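Local coordinates for putative sarcosine dimethylglycine methyltransferase (Galdieria sulphuraria, PDB 2O57), which probably transfers methyl groups from S-adenosylmethionine to the nitrogen of sarcosine and dimethylglycine, as a member of the methyltransferase family, at the interface of chains A and B. Sequence-based numbering; all coordinates share one arbitrary frame. Chains: chain A/B, putative sarcosine dimethylglycine methyltransferase.

Contact 1 and contact 2 lie side by side along one two-fold interface, the centres of their C-alpha atoms about 11 Å apart, and A:Arg234 takes part in both. Contact 1 joins the strands that end at residue 233 and pairs them across the symmetry axis; contact 2 continues from the strand end into helix 235-251. A:Arg230 holds A:Glu73 of its own chain in contact 1, while its twin B:Arg230 holds A:Asp236 across the interface in contact 2; by symmetry each guanidinium does both. Backbone pairing and ion pairs thus reinforce each other in what may be a dimer, although the structure alone does not prove it forms in solution.

Contact 1: the interface of chains A and B. Residues chain A 73, 230-232, 234; chain B 231-234.
A:Thr231 and B:Ser233 pair as antiparallel strand residues across the two-fold axis, A:Thr231 N donating to B:Ser233 O and B:Ser233 N to A:Thr231 O, each 2.8 Å long. Their neighbours A:Phe232 and B:Phe232 lie next to each other at the two-fold axis. The two rings pack edge-to-face, with planes 84° apart and centroids 5.6 Å apart; the closest carbon approach is too short to be trusted. Next to the partner ring, along the same CD1-CE1 edge, each ring is also met by a guanidinium of the other chain, B:Arg234 at A:Phe232 and A:Arg234 at B:Phe232. B:Arg234 NH2 lies 3.4 Å from A:Phe232 CE1, in the ring plane, so this is packing alongside the ring and not a stack over its face. An extended chain from CG to NE carries B:Arg234 past that edge to A:Glu73, where NH1 and NH2 grip the carboxylate end-on, one nitrogen to each oxygen. Both bonds are long but fairly straight, B:Arg234 NH1 to A:Glu73 OE1 measuring 3.3 Å, and both come in on the syn side, slightly out of the carboxylate plane. A:Arg230 NH1 takes the anti lone pair of A:Glu73 OE1 at 2.7 Å, tilted from its own guanidinium plane, a salt bridge within chain A. The bend at chi2 of A:Glu73 (-75°) turns the carboxylate towards both arginines, whose paired charges would probably stabilise its ionised form. A:Arg230 probably helps to position the carboxylate that B:Arg234 grips. In the fold, A:Glu73 projects from helix 59-76 against strand 226-233, and the pairing of that strand with its twin, 227-233 in chain B, carries beta structure from one chain of the deposited pair into the other.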
loop_
_atom_site.group_PDB
_atom_site.type_symbol
_atom_site.label_atom_id
_atom_site.label_comp_id
_atom_site.label_asym_id
_atom_site.label_seq_id
_atom_site.Cartn_x
_atom_site.Cartn_y
_atom_site.Cartn_z
ATOM N N GLU A 73 9.494 -1.251 2.215
ATOM C CA GLU A 73 8.880 0.043 2.516
ATOM C C GLU A 73 9.732 0.709 3.611
ATOM O O GLU A 73 10.138 1.850 3.470
ATOM C CB GLU A 73 7.405 -0.114 2.954
ATOM C CG GLU A 73 6.463 -0.692 1.837
ATOM C CD GLU A 73 6.128 0.301 0.755
ATOM O OE1 GLU A 73 6.406 1.516 0.930
ATOM O OE2 GLU A 73 5.578 -0.111 -0.276
ATOM N N ARG A 230 2.686 6.873 4.936
ATOM C CA ARG A 230 1.940 6.155 3.906
ATOM C C ARG A 230 1.030 5.099 4.532
ATOM O O ARG A 230 1.323 4.591 5.631
ATOM C CB ARG A 230 2.903 5.515 2.904
ATOM C CG ARG A 230 3.890 4.490 3.504
ATOM C CD ARG A 230 4.976 4.079 2.522
ATOM N NE ARG A 230 6.095 5.037 2.541
ATOM C CZ ARG A 230 7.385 4.713 2.446
ATOM N NH1 ARG A 230 7.784 3.448 2.278
ATOM N NH2 ARG A 230 8.302 5.666 2.503
ATOM N N THR A 231 -0.044 4.748 3.818
ATOM C CA THR A 231 -0.966 3.697 4.230
ATOM C C THR A 231 -1.385 2.801 3.056
ATOM O O THR A 231 -1.277 3.192 1.859
ATOM C CB THR A 231 -2.222 4.255 4.949
ATOM O OG1 THR A 231 -3.020 5.024 4.050
ATOM C CG2 THR A 231 -1.847 5.142 6.130
ATOM N N PHE A 232 -1.853 1.600 3.415
ATOM C CA PHE A 232 -2.159 0.544 2.483
ATOM C C PHE A 232 -3.391 -0.159 3.031
ATOM O O PHE A 232 -3.510 -0.377 4.246
ATOM C CB PHE A 232 -0.986 -0.473 2.398
ATOM C CG PHE A 232 0.357 0.144 2.047
ATOM C CD1 PHE A 232 0.813 0.165 0.726
ATOM C CD2 PHE A 232 1.177 0.689 3.035
ATOM C CE1 PHE A 232 2.062 0.755 0.400
ATOM C CE2 PHE A 232 2.402 1.291 2.711
ATOM C CZ PHE A 232 2.851 1.317 1.406
ATOM N N ARG A 234 -5.536 -3.606 1.964
ATOM C CA ARG A 234 -5.561 -4.738 1.054
ATOM C C ARG A 234 -6.663 -5.694 1.482
ATOM O O ARG A 234 -6.349 -6.737 2.082
ATOM C CB ARG A 234 -4.214 -5.449 1.080
ATOM C CG ARG A 234 -3.044 -4.556 0.587
ATOM C CD ARG A 234 -1.728 -5.305 0.729
ATOM N NE ARG A 234 -0.547 -4.478 0.467
ATOM C CZ ARG A 234 0.051 -4.414 -0.716
ATOM N NH1 ARG A 234 -0.417 -5.122 -1.770
ATOM N NH2 ARG A 234 1.144 -3.663 -0.837
ATOM N N THR B 231 -5.794 -0.416 -2.012
ATOM C CA THR B 231 -5.538 1.009 -2.158
ATOM C C THR B 231 -4.251 1.398 -1.429
ATOM O O THR B 231 -3.820 0.728 -0.468
ATOM C CB THR B 231 -6.688 1.917 -1.626
ATOM O OG1 THR B 231 -6.714 1.848 -0.197
ATOM C CG2 THR B 231 -8.041 1.517 -2.202
ATOM N N PHE B 232 -3.655 2.492 -1.895
ATOM C CA PHE B 232 -2.423 3.031 -1.348
ATOM C C PHE B 232 -2.544 4.521 -1.193
ATOM O O PHE B 232 -3.166 5.193 -2.015
ATOM C CB PHE B 232 -1.241 2.729 -2.277
ATOM C CG PHE B 232 -1.166 1.291 -2.684
ATOM C CD1 PHE B 232 -0.386 0.383 -1.954
ATOM C CD2 PHE B 232 -1.885 0.830 -3.790
ATOM C CE1 PHE B 232 -0.317 -0.985 -2.336
ATOM C CE2 PHE B 232 -1.833 -0.520 -4.171
ATOM C CZ PHE B 232 -1.049 -1.429 -3.450
ATOM N N SER B 233 -1.924 5.041 -0.149
ATOM C CA SER B 233 -1.916 6.484 0.063
ATOM C C SER B 233 -0.528 6.859 0.481
ATOM O O SER B 233 -0.027 6.378 1.499
ATOM C CB SER B 233 -2.963 6.899 1.101
ATOM O OG SER B 233 -2.966 8.315 1.259
ATOM N N ARG B 234 0.133 7.643 -0.359
ATOM C CA ARG B 234 1.525 7.980 -0.105
ATOM C C ARG B 234 1.733 9.490 -0.083
ATOM O O ARG B 234 2.268 10.044 -1.043
ATOM C CB ARG B 234 2.407 7.341 -1.176
ATOM C CG ARG B 234 2.484 5.855 -1.108
ATOM C CD ARG B 234 3.133 5.384 -2.384
ATOM N NE ARG B 234 3.118 3.933 -2.603
ATOM C CZ ARG B 234 3.927 3.076 -1.991
ATOM N NH1 ARG B 234 4.765 3.518 -1.036
ATOM N NH2 ARG B 234 3.868 1.772 -2.308
#

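Contact 2: the interface of chains A and B. Residues chain A 233-236; chain B 229-230, 297.
A:Pro235 and A:Asp236, at the start of helix 235-251 of chain A, meet B:Leu229 and B:Arg230 at the beginning of strand 227-233 of chain B, while the C-terminal residue B:Ile297 closes in from one side. In this methyltransferase, strand and helix follow each other with hardly a turn between them, and the motif at hand is a helix N-terminus capped by the partner chain: A:Asp236 N donates to the carbonyl B:Leu229 O at 3.1 Å, in the carbonyl plane. The backbone of B:Leu229 has helix-like angles, a local departure from regular strand geometry. The ring of A:Pro235 rests against the same carbonyl, its CD 3.2 Å from B:Leu229 O. Side-chain recognition is carried by A:Asp236 and B:Arg230. The guanidinium turns its NE and NH2 edge to the carboxylate, and both nitrogens fasten on one oxygen: A:Asp236 OD2 is 2.8 Å from B:Arg230 NE and 2.7 Å from B:Arg230 NH2. The oxygen sits in the guanidinium plane, but the two groups are inclined by 51°; B:Arg230 NE meets the syn lone pair of A:Asp236 OD2, whereas NH2 arrives on the syn side from out of the carboxylate plane. A bend at chi3 of B:Arg230 (84°) brings this edge round to the acid. Beside it, A:Arg234 CG packs 4.0 Å from B:Arg230 CB. The second oxygen, A:Asp236 OD1, lies 3.0 Å from B:Leu229 O, a close and doubtful contact between acceptors. B:Ile297 supplies an apolar flank, its methyl CG2 4.1 Å from A:Asp236 CA and CD1 lying near the A:Asp236 backbone nitrogen.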
loop_
_atom_site.group_PDB
_atom_site.type_symbol
_atom_site.label_atom_id
_atom_site.label_comp_id
_atom_site.label_asym_id
_atom_site.label_seq_id
_atom_site.Cartn_x
_atom_site.Cartn_y
_atom_site.Cartn_z
ATOM N N SER A 233 -4.331 -0.477 2.150
ATOM C CA SER A 233 -5.512 -1.259 2.544
ATOM C C SER A 233 -5.608 -2.358 1.505
ATOM O O SER A 233 -5.678 -2.071 0.293
ATOM C CB SER A 233 -6.768 -0.373 2.573
ATOM O OG SER A 233 -7.952 -1.160 2.726
ATOM N N ARG A 234 -5.536 -3.606 1.964
ATOM C CA ARG A 234 -5.561 -4.738 1.054
ATOM C C ARG A 234 -6.663 -5.694 1.482
ATOM O O ARG A 234 -6.349 -6.737 2.082
ATOM C CB ARG A 234 -4.214 -5.449 1.080
ATOM C CG ARG A 234 -3.044 -4.556 0.587
ATOM C CD ARG A 234 -1.728 -5.305 0.729
ATOM N NE ARG A 234 -0.547 -4.478 0.467
ATOM C CZ ARG A 234 0.051 -4.414 -0.716
ATOM N NH1 ARG A 234 -0.417 -5.122 -1.770
ATOM N NH2 ARG A 234 1.144 -3.663 -0.837
ATOM N N PRO A 235 -7.945 -5.361 1.177
ATOM C CA PRO A 235 -9.003 -6.337 1.524
ATOM C C PRO A 235 -8.890 -7.626 0.690
ATOM O O PRO A 235 -9.309 -8.695 1.153
ATOM C CB PRO A 235 -10.307 -5.579 1.243
ATOM C CG PRO A 235 -9.917 -4.520 0.215
ATOM C CD PRO A 235 -8.499 -4.129 0.553
ATOM N N ASP A 236 -8.265 -7.555 -0.491
ATOM C CA ASP A 236 -7.958 -8.770 -1.237
ATOM C C ASP A 236 -7.066 -9.757 -0.482
ATOM O O ASP A 236 -7.371 -10.936 -0.452
ATOM C CB ASP A 236 -7.469 -8.506 -2.691
ATOM C CG ASP A 236 -6.152 -7.709 -2.779
ATOM O OD1 ASP A 236 -5.586 -7.196 -1.759
ATOM O OD2 ASP A 236 -5.697 -7.578 -3.942
ATOM N N LEU B 229 -9.767 -3.887 -4.971
ATOM C CA LEU B 229 -8.861 -4.940 -4.471
ATOM C C LEU B 229 -7.909 -4.449 -3.376
ATOM O O LEU B 229 -7.649 -5.175 -2.378
ATOM C CB LEU B 229 -8.026 -5.537 -5.640
ATOM C CG LEU B 229 -8.836 -6.199 -6.788
ATOM C CD1 LEU B 229 -7.853 -6.726 -7.852
ATOM C CD2 LEU B 229 -9.765 -7.333 -6.311
ATOM N N ARG B 230 -7.351 -3.259 -3.580
ATOM C CA ARG B 230 -6.362 -2.673 -2.647
ATOM C C ARG B 230 -6.192 -1.212 -3.000
ATOM O O ARG B 230 -6.411 -0.829 -4.151
ATOM C CB ARG B 230 -5.016 -3.410 -2.716
ATOM C CG ARG B 230 -4.366 -3.421 -4.114
ATOM C CD ARG B 230 -3.186 -4.376 -4.227
ATOM N NE ARG B 230 -3.633 -5.746 -4.517
ATOM C CZ ARG B 230 -2.966 -6.619 -5.258
ATOM N NH1 ARG B 230 -1.775 -6.296 -5.802
ATOM N NH2 ARG B 230 -3.493 -7.837 -5.468
ATOM N N ILE B 297 -14.519 -9.929 -4.601
ATOM C CA ILE B 297 -13.178 -10.493 -4.547
ATOM C C ILE B 297 -13.360 -12.006 -4.423
ATOM O O ILE B 297 -12.835 -12.749 -5.248
ATOM C CB ILE B 297 -12.339 -9.987 -3.349
ATOM C CG1 ILE B 297 -12.261 -8.454 -3.302
ATOM C CG2 ILE B 297 -10.917 -10.602 -3.372
ATOM C CD1 ILE B 297 -11.907 -7.925 -1.898
#